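Local coordinates for protein nucleoporin NUP170 (Chaetomium thermophilum, PDB 5HAX) that probably serves as a structural scaffold component of the nuclear pore complex, pairing a beta-propeller domain with a helical domain, at residues A[265-277]-A[338-350]. Sequence-based numbering, arbitrary orientation.
With PO4 (phosphate ion), chain D.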
loop_
_atom_site.group_PDB
_atom_site.type_symbol
_atom_site.label_atom_id
_atom_site.label_comp_id
_atom_site.label_asym_id
_atom_site.label_seq_id
_atom_site.Cartn_x
_atom_site.Cartn_y
_atom_site.Cartn_z
ATOM N N VAL A 265 -19.911 13.055 -14.900
ATOM C CA VAL A 265 -21.092 12.596 -14.181
ATOM C C VAL A 265 -21.352 13.374 -12.898
ATOM O O VAL A 265 -22.490 13.350 -12.401
ATOM C CB VAL A 265 -20.995 11.087 -13.871
ATOM C CG1 VAL A 265 -21.128 10.272 -15.152
ATOM C CG2 VAL A 265 -19.687 10.763 -13.160
ATOM N N ILE A 266 -20.359 14.057 -12.334
ATOM C CA ILE A 266 -20.555 14.884 -11.147
ATOM C C ILE A 266 -19.692 16.129 -11.278
ATOM O O ILE A 266 -18.563 16.069 -11.778
ATOM C CB ILE A 266 -20.206 14.133 -9.842
ATOM C CG1 ILE A 266 -20.894 12.766 -9.797
ATOM C CG2 ILE A 266 -20.608 14.975 -8.630
ATOM C CD1 ILE A 266 -20.485 11.916 -8.609
ATOM N N GLU A 267 -20.233 17.258 -10.827
ATOM C CA GLU A 267 -19.489 18.510 -10.717
ATOM C C GLU A 267 -19.901 19.152 -9.401
ATOM O O GLU A 267 -21.063 19.536 -9.237
ATOM C CB GLU A 267 -19.770 19.434 -11.902
ATOM C CG GLU A 267 -18.969 20.724 -11.883
ATOM C CD GLU A 267 -19.079 21.507 -13.184
ATOM O OE1 GLU A 267 -18.682 20.974 -14.243
ATOM O OE2 GLU A 267 -19.564 22.656 -13.150
ATOM N N LYS A 268 -18.959 19.258 -8.465
ATOM C CA LYS A 268 -19.233 19.730 -7.110
ATOM C C LYS A 268 -18.268 20.863 -6.789
ATOM O O LYS A 268 -17.069 20.625 -6.611
ATOM C CB LYS A 268 -19.089 18.592 -6.101
ATOM C CG LYS A 268 -19.598 18.919 -4.707
ATOM C CD LYS A 268 -19.337 17.769 -3.751
ATOM C CE LYS A 268 -19.907 18.047 -2.372
ATOM N NZ LYS A 268 -21.395 18.102 -2.381
ATOM N N ASP A 269 -18.784 22.090 -6.706
ATOM C CA ASP A 269 -17.940 23.239 -6.422
ATOM C C ASP A 269 -17.764 23.414 -4.915
ATOM O O ASP A 269 -18.399 22.740 -4.102
ATOM C CB ASP A 269 -18.508 24.514 -7.062
ATOM C CG ASP A 269 -19.929 24.836 -6.611
ATOM O OD1 ASP A 269 -20.357 24.377 -5.532
ATOM O OD2 ASP A 269 -20.615 25.573 -7.350
ATOM N N LYS A 270 -16.868 24.334 -4.551
ATOM C CA LYS A 270 -16.563 24.562 -3.143
ATOM C C LYS A 270 -17.803 24.981 -2.363
ATOM O O LYS A 270 -17.928 24.652 -1.178
ATOM C CB LYS A 270 -15.466 25.618 -3.014
ATOM C CG LYS A 270 -15.168 26.019 -1.579
ATOM C CD LYS A 270 -13.839 26.750 -1.449
ATOM C CE LYS A 270 -13.743 27.935 -2.390
ATOM N NZ LYS A 270 -12.574 28.792 -2.060
ATOM N N THR A 271 -18.726 25.701 -3.006
ATOM C CA THR A 271 -19.966 26.087 -2.339
ATOM C C THR A 271 -20.760 24.863 -1.903
ATOM O O THR A 271 -21.316 24.835 -0.798
ATOM C CB THR A 271 -20.809 26.959 -3.269
ATOM O OG1 THR A 271 -20.052 28.112 -3.656
ATOM C CG2 THR A 271 -22.095 27.401 -2.584
ATOM N N SER A 272 -20.832 23.845 -2.762
ATOM C CA SER A 272 -21.553 22.625 -2.415
ATOM C C SER A 272 -20.894 21.921 -1.235
ATOM O O SER A 272 -21.571 21.495 -0.292
ATOM C CB SER A 272 -21.620 21.703 -3.633
ATOM O OG SER A 272 -22.304 20.500 -3.329
ATOM N N CYS A 273 -19.566 21.787 -1.273
ATOM C CA CYS A 273 -18.842 21.240 -0.130
ATOM C C CYS A 273 -19.136 22.032 1.138
ATOM O O CYS A 273 -19.372 21.448 2.204
ATOM C CB CYS A 273 -17.340 21.239 -0.411
ATOM S SG CYS A 273 -16.798 20.005 -1.614
ATOM N N LEU A 274 -19.128 23.364 1.041
ATOM C CA LEU A 274 -19.383 24.198 2.210
ATOM C C LEU A 274 -20.812 24.045 2.714
ATOM O O LEU A 274 -21.051 24.117 3.925
ATOM C CB LEU A 274 -19.093 25.660 1.879
ATOM C CG LEU A 274 -17.610 26.017 1.769
ATOM C CD1 LEU A 274 -17.420 27.330 1.031
ATOM C CD2 LEU A 274 -16.983 26.090 3.153
ATOM N N ARG A 275 -21.770 23.835 1.811
ATOM C CA ARG A 275 -23.150 23.627 2.234
ATOM C C ARG A 275 -23.294 22.309 2.989
ATOM O O ARG A 275 -23.932 22.257 4.047
ATOM C CB ARG A 275 -24.081 23.675 1.023
ATOM C CG ARG A 275 -25.551 23.539 1.376
ATOM C CD ARG A 275 -26.454 24.044 0.260
ATOM N NE ARG A 275 -25.951 23.683 -1.065
ATOM C CZ ARG A 275 -25.296 24.508 -1.879
ATOM N NH1 ARG A 275 -25.055 25.764 -1.522
ATOM N NH2 ARG A 275 -24.883 24.075 -3.064
ATOM N N ASP A 276 -22.706 21.232 2.460
ATOM C CA ASP A 276 -22.662 19.974 3.199
ATOM C C ASP A 276 -22.041 20.179 4.573
ATOM O O ASP A 276 -22.570 19.712 5.588
ATOM C CB ASP A 276 -21.862 18.923 2.424
ATOM C CG ASP A 276 -22.490 18.564 1.094
ATOM O OD1 ASP A 276 -21.779 17.990 0.238
ATOM O OD2 ASP A 276 -23.690 18.852 0.899
ATOM N N PHE A 277 -20.914 20.888 4.616
ATOM C CA PHE A 277 -20.210 21.119 5.872
ATOM C C PHE A 277 -21.088 21.860 6.873
ATOM O O PHE A 277 -21.049 21.573 8.076
ATOM C CB PHE A 277 -18.925 21.896 5.590
ATOM C CG PHE A 277 -18.053 22.096 6.793
ATOM C CD1 PHE A 277 -17.542 21.011 7.484
ATOM C CD2 PHE A 277 -17.720 23.371 7.214
ATOM C CE1 PHE A 277 -16.730 21.197 8.586
ATOM C CE2 PHE A 277 -16.907 23.563 8.313
ATOM C CZ PHE A 277 -16.412 22.472 9.000
ATOM N N ALA A 338 -22.123 4.260 -13.056
ATOM C CA ALA A 338 -21.583 5.591 -12.802
ATOM C C ALA A 338 -22.317 6.240 -11.634
ATOM O O ALA A 338 -23.549 6.182 -11.578
ATOM C CB ALA A 338 -21.714 6.468 -14.042
ATOM N N PRO A 339 -21.610 6.865 -10.695
ATOM C CA PRO A 339 -22.290 7.673 -9.682
ATOM C C PRO A 339 -22.821 8.958 -10.296
ATOM O O PRO A 339 -22.406 9.380 -11.377
ATOM C CB PRO A 339 -21.191 7.955 -8.653
ATOM C CG PRO A 339 -19.936 7.939 -9.454
ATOM C CD PRO A 339 -20.145 6.917 -10.541
ATOM N N GLN A 340 -23.761 9.581 -9.587
ATOM C CA GLN A 340 -24.370 10.823 -10.040
ATOM C C GLN A 340 -24.437 11.884 -8.951
ATOM O O GLN A 340 -24.893 13.000 -9.225
ATOM C CB GLN A 340 -25.782 10.559 -10.584
ATOM C CG GLN A 340 -25.810 9.652 -11.807
ATOM C CD GLN A 340 -25.061 10.241 -12.990
ATOM O OE1 GLN A 340 -24.920 11.459 -13.109
ATOM N NE2 GLN A 340 -24.569 9.375 -13.871
ATOM N N SER A 341 -23.984 11.578 -7.739
ATOM C CA SER A 341 -24.015 12.516 -6.629
ATOM C C SER A 341 -22.758 12.330 -5.795
ATOM O O SER A 341 -22.208 11.228 -5.717
ATOM C CB SER A 341 -25.266 12.312 -5.762
ATOM O OG SER A 341 -25.282 13.202 -4.662
ATOM N N MET A 342 -22.300 13.422 -5.184
ATOM C CA MET A 342 -21.140 13.413 -4.305
ATOM C C MET A 342 -21.419 14.332 -3.127
ATOM O O MET A 342 -21.915 15.448 -3.307
ATOM C CB MET A 342 -19.866 13.864 -5.038
ATOM C CG MET A 342 -18.658 14.062 -4.127
ATOM S SD MET A 342 -17.150 14.476 -5.031
ATOM C CE MET A 342 -16.767 12.905 -5.796
ATOM N N GLN A 343 -21.093 13.863 -1.923
ATOM C CA GLN A 343 -21.437 14.582 -0.704
ATOM C C GLN A 343 -20.305 14.488 0.305
ATOM O O GLN A 343 -19.741 13.409 0.523
ATOM C CB GLN A 343 -22.727 14.024 -0.090
ATOM C CG GLN A 343 -23.173 14.735 1.175
ATOM C CD GLN A 343 -24.458 14.160 1.738
ATOM O OE1 GLN A 343 -25.148 13.386 1.076
ATOM N NE2 GLN A 343 -24.783 14.535 2.970
ATOM N N LEU A 344 -19.983 15.621 0.925
ATOM C CA LEU A 344 -19.040 15.632 2.036
ATOM C C LEU A 344 -19.704 15.032 3.269
ATOM O O LEU A 344 -20.681 15.583 3.788
ATOM C CB LEU A 344 -18.557 17.052 2.317
ATOM C CG LEU A 344 -17.740 17.231 3.601
ATOM C CD1 LEU A 344 -16.583 16.244 3.656
ATOM C CD2 LEU A 344 -17.229 18.658 3.715
ATOM N N GLN A 345 -19.171 13.907 3.739
ATOM C CA GLN A 345 -19.758 13.131 4.826
ATOM C C GLN A 345 -18.986 13.225 6.131
ATOM O O GLN A 345 -19.598 13.343 7.195
ATOM C CB GLN A 345 -19.853 11.654 4.421
ATOM C CG GLN A 345 -20.831 11.361 3.295
ATOM C CD GLN A 345 -22.273 11.334 3.763
ATOM O OE1 GLN A 345 -22.594 11.809 4.852
ATOM N NE2 GLN A 345 -23.150 10.767 2.944
ATOM N N PHE A 346 -17.656 13.170 6.077
ATOM C CA PHE A 346 -16.825 13.039 7.265
ATOM C C PHE A 346 -15.593 13.922 7.133
ATOM O O PHE A 346 -15.034 14.053 6.041
ATOM C CB PHE A 346 -16.414 11.574 7.472
ATOM C CG PHE A 346 -15.401 11.376 8.555
ATOM C CD1 PHE A 346 -14.054 11.276 8.250
ATOM C CD2 PHE A 346 -15.792 11.285 9.878
ATOM C CE1 PHE A 346 -13.118 11.094 9.246
ATOM C CE2 PHE A 346 -14.861 11.104 10.879
ATOM C CZ PHE A 346 -13.522 11.009 10.564
ATOM N N VAL A 347 -15.170 14.519 8.248
ATOM C CA VAL A 347 -14.011 15.407 8.282
ATOM C C VAL A 347 -13.074 14.943 9.389
ATOM O O VAL A 347 -13.497 14.777 10.538
ATOM C CB VAL A 347 -14.416 16.876 8.522
ATOM C CG1 VAL A 347 -13.178 17.771 8.545
ATOM C CG2 VAL A 347 -15.397 17.346 7.461
ATOM N N LYS A 348 -11.799 14.756 9.046
ATOM C CA LYS A 348 -10.741 14.564 10.033
ATOM C C LYS A 348 -10.011 15.891 10.201
ATOM O O LYS A 348 -9.327 16.353 9.280
ATOM C CB LYS A 348 -9.780 13.452 9.612
ATOM C CG LYS A 348 -8.784 13.048 10.704
ATOM C CD LYS A 348 -9.483 12.387 11.898
ATOM C CE LYS A 348 -8.598 12.337 13.137
ATOM N NZ LYS A 348 -7.693 11.157 13.156
ATOM N N PHE A 349 -10.163 16.504 11.373
ATOM C CA PHE A 349 -9.536 17.786 11.644
ATOM C C PHE A 349 -8.073 17.609 12.043
ATOM O O PHE A 349 -7.656 16.524 12.453
ATOM C CB PHE A 349 -10.296 18.523 12.742
ATOM C CG PHE A 349 -11.611 19.097 12.289
ATOM C CD1 PHE A 349 -11.658 20.303 11.610
ATOM C CD2 PHE A 349 -12.798 18.431 12.544
ATOM C CE1 PHE A 349 -12.864 20.835 11.192
ATOM C CE2 PHE A 349 -14.008 18.958 12.129
ATOM C CZ PHE A 349 -14.039 20.162 11.452
ATOM N N PRO A 350 -7.276 18.670 11.940
ATOM C CA PRO A 350 -5.825 18.545 12.152
ATOM C C PRO A 350 -5.480 18.234 13.597
ATOM O O PRO A 350 -6.257 18.538 14.516
ATOM C CB PRO A 350 -5.286 19.928 11.752
ATOM C CG PRO A 350 -6.359 20.572 10.967
ATOM C CD PRO A 350 -7.649 20.014 11.467
HETATM P P PO4 D . -26.042 20.483 -3.624
HETATM O O1 PO4 D . -25.130 21.179 -2.642
HETATM O O2 PO4 D . -25.503 20.648 -5.026
HETATM O O3 PO4 D . -27.419 21.097 -3.539
HETATM O O4 PO4 D . -26.122 19.015 -3.280
HETATM O O HOH W 1 -24.679 14.823 -11.424
#
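Lys-268 sends its ammonium group across to the backbone of strand 341-348, where NZ donates to Met-342 O at 2.9 Å, tilted 30° from the carbonyl plane. Lys-268 NZ also forms a 2.6 Å salt bridge with Asp-276 OD1 and donates to Ser-272 OG. A long lysine suits this buried place: the chain runs extended from the backbone and bends only at its last torsion (chi4 67°), which turns NZ toward all three acceptors. A carboxylate suits Asp-276 because one oxygen, OD1, can take both the ammonium and Leu-344 N, the latter at 3.1 Å; the two donors reach it from opposite faces of the carboxylate plane, tying helix 270-279 to the strand. An alanine in place of Lys-268 would probably leave Met-342 O and the Asp-276 charge without this buried donor. A phosphate ion, probably from the crystallisation liquor, accepts through O1 from Ser-272 OG and from Arg-275 NE and NH2.

Apolar packing continues on both flanks. Branched Ile-266 can cover two partners separately, CG2 on Met-342 CB (3.8 Å) and CD1 on Pro-339 CB, while Val-265 CG1 meets Ala-338 CB. Leu-344 CD2 packs against Phe-277 CB, and Phe-349 CZ meets the edge of the Phe-277 ring, 4.1 Å from Phe-277 CE1. A water donates to both Val-265 O and Gln-340 O, bridging the backbones.

Strand 263-268 edges an antiparallel sheet; strand 341-348 lies in the next, mixed one, consistent with neighbouring propeller blades. The chemistry implies a largely apolar interface pinned by a buried lysine, its charge probably balanced by a partly exposed aspartate.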